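Local coordinates for protein alcohol dehydrogenase (Escherichia coli, PDB 5VM2) that probably oxidises or reduces an alcohol substrate of unknown identity with NAD(H) or NADP(H), as a zinc-containing member of the alcohol dehydrogenase family, at residues K170-G176 with A238-T244. Sequence-based numbering, arbitrary orientation.
Sequences KKIIILG and ADIVFET
A238 packs its CB against I173 CD1 (3.6 Å) just ahead of the corner that leads into the pairing of two neighbouring parallel strands, 171-175 and 240-243, at the centre of the Rossmann-fold sheet. They are strands 1 and 4 of its 3-2-1-4-5-6 order, numbered along the chain. At the corner, D239 turns its carboxylate back to the other strand, and OD1 takes the K171 N-H at 2.8 Å from above the carboxylate plane. The returning bonds from the N-H groups of D239 and I240 to K171 O are both weak. Regular parallel pairing starts at I240, whose O accepts from I173 N; I173 O accepts from F242 N, and F242 O from L175 N, the last nearly straight at 172°. V241 shares its face of the sheet with L175, CG1 lying 4.1 Å from L175 CD1. On the other face, which helix 179-190 covers, the F242 ring receives I172 CG2 in plane at its edge, 3.6 Å from CE1. E243 OE1 is hydrogen-bonded to T250 OG1 beyond the strand. L175 O, just ahead of the glycine-rich turn that opens at G176 and probably binds the dinucleotide, is held twice by T244: the T244 nitrogen lies nearly on the line of the carbonyl bond, while OG1, set between the backbone N and the carbonyl carbon (chi1 72°), donates from above the carbonyl plane at 2.8 Å.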
# COMPACT_ATOMS: atom_id res chain seq x y z
N LYS A 170 -1.58 -19.54 14.56
CA LYS A 170 -0.27 -19.06 14.15
C LYS A 170 0.04 -17.77 14.89
O LYS A 170 -0.71 -16.80 14.80
CB LYS A 170 -0.22 -18.85 12.63
CG LYS A 170 -0.39 -20.15 11.87
CD LYS A 170 -0.09 -20.01 10.39
CE LYS A 170 0.04 -21.40 9.76
NZ LYS A 170 0.05 -21.35 8.27
N LYS A 171 1.13 -17.79 15.66
CA LYS A 171 1.56 -16.60 16.38
C LYS A 171 2.32 -15.70 15.43
O LYS A 171 3.21 -16.16 14.71
CB LYS A 171 2.43 -16.97 17.58
CG LYS A 171 1.72 -17.79 18.63
CD LYS A 171 2.55 -17.90 19.90
CE LYS A 171 2.70 -16.55 20.57
NZ LYS A 171 1.44 -16.10 21.23
N ILE A 172 1.99 -14.41 15.44
CA ILE A 172 2.46 -13.48 14.42
C ILE A 172 3.18 -12.31 15.09
O ILE A 172 2.73 -11.79 16.12
CB ILE A 172 1.29 -13.00 13.54
CG1 ILE A 172 0.72 -14.19 12.76
CG2 ILE A 172 1.73 -11.89 12.58
CD1 ILE A 172 -0.27 -13.82 11.71
N ILE A 173 4.31 -11.92 14.51
CA ILE A 173 5.04 -10.72 14.88
C ILE A 173 5.10 -9.82 13.66
O ILE A 173 5.53 -10.26 12.59
CB ILE A 173 6.46 -11.03 15.38
CG1 ILE A 173 6.41 -11.87 16.66
CG2 ILE A 173 7.21 -9.73 15.63
CD1 ILE A 173 7.77 -12.34 17.12
N ILE A 174 4.66 -8.58 13.81
CA ILE A 174 4.72 -7.59 12.75
C ILE A 174 5.74 -6.53 13.16
O ILE A 174 5.56 -5.84 14.17
CB ILE A 174 3.34 -6.97 12.50
CG1 ILE A 174 2.39 -8.05 11.95
CG2 ILE A 174 3.44 -5.80 11.53
CD1 ILE A 174 0.99 -7.60 11.80
N LEU A 175 6.81 -6.43 12.38
CA LEU A 175 7.85 -5.42 12.62
C LEU A 175 7.48 -4.17 11.84
O LEU A 175 7.58 -4.14 10.60
CB LEU A 175 9.22 -5.95 12.22
CG LEU A 175 9.68 -7.23 12.93
CD1 LEU A 175 11.06 -7.64 12.44
CD2 LEU A 175 9.66 -7.07 14.44
N GLY A 176 7.02 -3.14 12.55
CA GLY A 176 6.60 -1.92 11.90
C GLY A 176 5.12 -1.66 12.08
O GLY A 176 4.29 -2.52 11.76
N ALA A 238 8.00 -16.96 16.52
CA ALA A 238 6.69 -16.79 15.90
C ALA A 238 6.55 -17.66 14.65
O ALA A 238 7.53 -17.92 13.95
CB ALA A 238 6.46 -15.32 15.54
N ASP A 239 5.32 -18.09 14.39
CA ASP A 239 5.03 -18.81 13.15
C ASP A 239 5.35 -17.96 11.93
O ASP A 239 5.89 -18.46 10.93
CB ASP A 239 3.56 -19.23 13.11
CG ASP A 239 3.22 -20.26 14.17
OD1 ASP A 239 3.01 -19.86 15.33
OD2 ASP A 239 3.16 -21.46 13.82
N ILE A 240 5.00 -16.68 11.97
CA ILE A 240 5.18 -15.77 10.84
C ILE A 240 5.71 -14.46 11.39
O ILE A 240 5.17 -13.93 12.36
CB ILE A 240 3.87 -15.53 10.06
CG1 ILE A 240 3.25 -16.85 9.59
CG2 ILE A 240 4.13 -14.60 8.90
CD1 ILE A 240 1.75 -16.75 9.33
N VAL A 241 6.77 -13.94 10.78
CA VAL A 241 7.26 -12.60 11.08
C VAL A 241 7.10 -11.77 9.81
O VAL A 241 7.63 -12.14 8.75
CB VAL A 241 8.72 -12.60 11.55
CG1 VAL A 241 9.15 -11.18 11.90
CG2 VAL A 241 8.91 -13.53 12.74
N PHE A 242 6.37 -10.67 9.92
CA PHE A 242 6.24 -9.72 8.83
C PHE A 242 7.21 -8.57 9.07
O PHE A 242 7.22 -7.98 10.16
CB PHE A 242 4.81 -9.18 8.74
CG PHE A 242 3.80 -10.20 8.35
CD1 PHE A 242 3.14 -10.95 9.32
CD2 PHE A 242 3.50 -10.42 7.02
CE1 PHE A 242 2.19 -11.90 8.96
CE2 PHE A 242 2.56 -11.37 6.65
CZ PHE A 242 1.90 -12.11 7.62
N GLU A 243 8.02 -8.26 8.07
CA GLU A 243 8.85 -7.07 8.06
C GLU A 243 8.19 -6.04 7.16
O GLU A 243 8.03 -6.28 5.96
CB GLU A 243 10.27 -7.39 7.60
CG GLU A 243 11.30 -6.36 8.00
CD GLU A 243 11.20 -5.09 7.18
OE1 GLU A 243 11.38 -4.00 7.76
OE2 GLU A 243 10.93 -5.18 5.97
N THR A 244 7.78 -4.91 7.73
CA THR A 244 6.96 -3.94 7.02
C THR A 244 7.52 -2.52 7.01
O THR A 244 7.01 -1.69 6.25
CB THR A 244 5.54 -3.90 7.61
OG1 THR A 244 5.58 -3.25 8.89
CG2 THR A 244 4.97 -5.30 7.78